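Local atomic coordinates of glycerol dehydrogenase (Bacillus coagulans, PDB entry 6CSJ), a protein that probably oxidises glycerol and related polyols with NAD as cofactor, and in this doubly substituted form has acquired D-lactate dehydrogenase activity. Residues L280-L283 with I284-A288; R194-E197 with A198-A201. The protein carries 2 engineered substitutions. All coordinates share one frame; numbering follows the deposited sequence.

Interaction 1 (L280-L283 with I284-A288); sequences LAQL and ILEDA
Gln282 and Glu286, one helical turn apart, join amide to carboxylate where helix 271-285 runs out into a Schellman motif. The two flat groups are nearly coplanar, 14° apart, although the chains that carry them lie at a slant to each other. Gln282 NE2 gives an almost straight hydrogen bond of 2.9 Å to Glu286 OE2; the acceptor sits in the amide plane and is approached nearly along its C-O bond. Both chains are extended beyond CG. That of Glu286 starts with CG between its backbone N and carbonyl carbon (chi1 62°), which lays CG 3.3 Å from Gln282 O and brings the carboxylate up to the amide. Glu286 OE1 forms a salt bridge with Arg180 of helix 175-185, while Gln282 OE1 accepts from Ala253 N, so both groups are held at two ends. With an alanine at Glu286 the carboxylate is lost, which would probably leave Arg180 without this mate and Gln282 NE2 without its straight bond, its weak one to Phe177 O remaining. The backbone between them keeps its helical bond, Glu286 N to Gln282 O at 2.9 Å. The chain then turns off at Asp287, whose positive phi of 56° lets Ala288 N donate to Leu283 O at 2.8 Å and Asp287 N to Ile284 O at 2.9 Å. The same reversal supplies the apolar contact usual in this motif: Leu283, which also packs on Ile293 of helix 290-303, sets its CD2 methyl 3.8 Å from Ala288 CB.

Interaction 2 (R194-E197 with A198-A201); sequences RVTE and AAIA
The CG2 methyl of Ile200 stands off one face of the Glu197 carboxylate, displaced outward past OE1, with CG2 4.0 Å from OE1. The two side chains run side by side in the same direction, and OE2 forms a salt bridge with Lys183 of helix 175-185. A bend at chi2 (-51°) turns the Glu197 carboxylate back along the first turn, toward Ile200. CG2 of Ile200 also lies 3.3 Å from Glu197 O, the carbonyl oxygen that takes the helical bond from Ala201 N at 3.0 Å. These residues form the first turn of helix 197-221, with Thr196 as its N-cap. Thr196 holds OG1 between its backbone N and carbonyl carbon (chi1 57°), and from there OG1 accepts from Ala199 N at 3.1 Å, with Ala199 CB alongside. Thr196 O receives a weak bond from Ile200 N. On the residue before the cap, Val195 CG1 approaches Ile200 CB at 4.2 Å and, slightly farther off, the Ala199 methyl; this apolar contact across the N-cap is a hydrophobic staple, and both Val195 and Ile200 pack on helix 175-185 as well. The hydroxyl thus satisfies an amide that has no earlier helical carbonyl to turn to, while the acidic Glu197 in the first turn is probably favoured by the positive end of the helix dipole.

Interaction 2 comes first along the chain, at the start of helix 197-221, and interaction 1 later, at the end of helix 271-285; helices 228-248 and 252-259 come between. Their centres are 22 Å apart and their nearest atoms about 10 Å, so they do not touch. Both belong to the helical part of the molecule that follows the parallel sheet, an arrangement known from iron-containing alcohol dehydrogenases. Helix 175-185 is their common neighbour: Ala179 and Lys183 adjoin interaction 2, Phe177 and Arg180 interaction 1. One helix beginning and one helix ending are thus each tied to that same helix.

Interaction 1 (L280-L283 with I284-A288)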
loop_
_atom_site.group_PDB
_atom_site.type_symbol
_atom_site.label_atom_id
_atom_site.label_comp_id
_atom_site.label_asym_id
_atom_site.label_seq_id
_atom_site.Cartn_x
_atom_site.Cartn_y
_atom_site.Cartn_z
ATOM N N LEU A 280 9.865 -5.794 11.984
ATOM C CA LEU A 280 10.513 -6.314 13.179
ATOM C C LEU A 280 11.866 -6.929 12.807
ATOM O O LEU A 280 12.863 -6.658 13.457
ATOM C CB LEU A 280 9.614 -7.337 13.898
ATOM C CG LEU A 280 10.164 -7.974 15.180
ATOM C CD1 LEU A 280 10.543 -6.897 16.191
ATOM C CD2 LEU A 280 9.155 -8.948 15.770
ATOM N N ALA A 281 11.883 -7.725 11.740
ATOM C CA ALA A 281 13.115 -8.305 11.205
ATOM C C ALA A 281 14.129 -7.226 10.801
ATOM O O ALA A 281 15.321 -7.380 11.078
ATOM C CB ALA A 281 12.817 -9.233 10.035
ATOM N N GLN A 282 13.673 -6.135 10.175
ATOM C CA GLN A 282 14.592 -5.033 9.860
ATOM C C GLN A 282 15.211 -4.461 11.133
ATOM O O GLN A 282 16.412 -4.192 11.163
ATOM C CB GLN A 282 13.957 -3.906 9.043
ATOM C CG GLN A 282 15.003 -2.840 8.699
ATOM C CD GLN A 282 14.527 -1.749 7.771
ATOM O OE1 GLN A 282 13.866 -2.015 6.772
ATOM N NE2 GLN A 282 14.899 -0.505 8.080
ATOM N N LEU A 283 14.406 -4.296 12.178
ATOM C CA LEU A 283 14.903 -3.720 13.430
ATOM C C LEU A 283 15.979 -4.592 14.107
ATOM O O LEU A 283 16.930 -4.067 14.685
ATOM C CB LEU A 283 13.746 -3.422 14.395
ATOM C CG LEU A 283 12.720 -2.383 13.936
ATOM C CD1 LEU A 283 11.604 -2.271 14.959
ATOM C CD2 LEU A 283 13.349 -1.027 13.701
ATOM N N ILE A 284 15.827 -5.909 14.018
ATOM C CA ILE A 284 16.862 -6.842 14.468
ATOM C C ILE A 284 18.115 -6.703 13.582
ATOM O O ILE A 284 19.226 -6.586 14.092
ATOM C CB ILE A 284 16.380 -8.316 14.438
ATOM C CG1 ILE A 284 15.111 -8.520 15.287
ATOM C CG2 ILE A 284 17.487 -9.252 14.910
ATOM C CD1 ILE A 284 15.218 -8.078 16.718
ATOM N N LEU A 285 17.913 -6.692 12.265
ATOM C CA LEU A 285 19.003 -6.588 11.292
ATOM C C LEU A 285 19.880 -5.348 11.525
ATOM O O LEU A 285 21.104 -5.452 11.576
ATOM C CB LEU A 285 18.437 -6.599 9.863
ATOM C CG LEU A 285 19.410 -6.487 8.680
ATOM C CD1 LEU A 285 20.392 -7.644 8.641
ATOM C CD2 LEU A 285 18.616 -6.397 7.387
ATOM N N GLU A 286 19.248 -4.187 11.677
ATOM C CA GLU A 286 19.973 -2.924 11.976
ATOM C C GLU A 286 20.301 -2.777 13.471
ATOM O O GLU A 286 20.979 -1.838 13.862
ATOM C CB GLU A 286 19.228 -1.675 11.443
ATOM C CG GLU A 286 17.839 -1.394 12.016
ATOM C CD GLU A 286 17.241 -0.072 11.483
ATOM O OE1 GLU A 286 17.615 0.985 12.024
ATOM O OE2 GLU A 286 16.383 -0.054 10.561
ATOM N N ASP A 287 19.805 -3.714 14.279
ATOM C CA ASP A 287 19.987 -3.745 15.725
ATOM C C ASP A 287 19.512 -2.445 16.360
ATOM O O ASP A 287 20.244 -1.794 17.107
ATOM C CB ASP A 287 21.435 -4.087 16.092
ATOM C CG ASP A 287 21.619 -4.316 17.600
ATOM O OD1 ASP A 287 20.781 -5.009 18.221
ATOM O OD2 ASP A 287 22.590 -3.782 18.174
ATOM N N ALA A 288 18.269 -2.078 16.057
ATOM C CA ALA A 288 17.632 -0.911 16.657
ATOM C C ALA A 288 17.592 -1.085 18.178
ATOM O O ALA A 288 17.628 -2.227 18.666
ATOM C CB ALA A 288 16.218 -0.737 16.109
#

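Interaction 2 (R194-E197 with A198-A201)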
loop_
_atom_site.group_PDB
_atom_site.type_symbol
_atom_site.label_atom_id
_atom_site.label_comp_id
_atom_site.label_asym_id
_atom_site.label_seq_id
_atom_site.Cartn_x
_atom_site.Cartn_y
_atom_site.Cartn_z
ATOM N N ARG A 194 17.780 11.007 -4.403
ATOM C CA ARG A 194 17.988 10.904 -2.961
ATOM C C ARG A 194 16.795 11.496 -2.188
ATOM O O ARG A 194 15.894 12.116 -2.774
ATOM C CB ARG A 194 19.336 11.549 -2.571
ATOM C CG ARG A 194 20.516 10.832 -3.214
ATOM C CD ARG A 194 21.858 11.278 -2.660
ATOM N NE ARG A 194 22.050 12.710 -2.850
ATOM C CZ ARG A 194 22.411 13.602 -1.916
ATOM N NH1 ARG A 194 22.706 13.252 -0.665
ATOM N NH2 ARG A 194 22.543 14.887 -2.268
ATOM N N VAL A 195 16.810 11.288 -0.873
ATOM C CA VAL A 195 15.653 11.552 -0.020
ATOM C C VAL A 195 15.576 13.021 0.404
ATOM O O VAL A 195 16.510 13.557 0.980
ATOM C CB VAL A 195 15.651 10.639 1.221
ATOM C CG1 VAL A 195 14.460 10.943 2.129
ATOM C CG2 VAL A 195 15.645 9.166 0.812
ATOM N N THR A 196 14.439 13.656 0.109
ATOM C CA THR A 196 14.148 15.019 0.577
ATOM C C THR A 196 13.857 15.042 2.080
ATOM O O THR A 196 13.462 14.024 2.668
ATOM C CB THR A 196 12.919 15.623 -0.140
ATOM O OG1 THR A 196 11.769 14.772 0.054
ATOM C CG2 THR A 196 13.194 15.797 -1.629
ATOM N N GLU A 197 14.026 16.218 2.684
ATOM C CA GLU A 197 13.600 16.443 4.060
ATOM C C GLU A 197 12.077 16.284 4.217
ATOM O O GLU A 197 11.604 15.730 5.223
ATOM C CB GLU A 197 14.051 17.826 4.545
ATOM C CG GLU A 197 15.565 18.004 4.631
ATOM C CD GLU A 197 16.262 16.879 5.409
ATOM O OE1 GLU A 197 15.785 16.491 6.501
ATOM O OE2 GLU A 197 17.284 16.356 4.914
ATOM N N ALA A 198 11.320 16.736 3.208
ATOM C CA ALA A 198 9.865 16.561 3.193
ATOM C C ALA A 198 9.454 15.086 3.327
ATOM O O ALA A 198 8.597 14.757 4.145
ATOM C CB ALA A 198 9.264 17.165 1.936
ATOM N N ALA A 199 10.080 14.202 2.557
ATOM C CA ALA A 199 9.685 12.785 2.556
ATOM C C ALA A 199 9.987 12.061 3.869
ATOM O O ALA A 199 9.170 11.266 4.348
ATOM C CB ALA A 199 10.335 12.050 1.387
ATOM N N ILE A 200 11.155 12.328 4.448
ATOM C CA ILE A 200 11.528 11.710 5.731
ATOM C C ILE A 200 10.632 12.250 6.861
ATOM O O ILE A 200 10.208 11.490 7.730
ATOM C CB ILE A 200 13.065 11.823 6.026
ATOM C CG1 ILE A 200 13.495 10.889 7.152
ATOM C CG2 ILE A 200 13.493 13.240 6.376
ATOM C CD1 ILE A 200 13.378 9.422 6.813
ATOM N N ALA A 201 10.299 13.535 6.812
ATOM C CA ALA A 201 9.347 14.130 7.761
ATOM C C ALA A 201 7.942 13.511 7.674
ATOM O O ALA A 201 7.321 13.242 8.700
ATOM C CB ALA A 201 9.276 15.632 7.561
#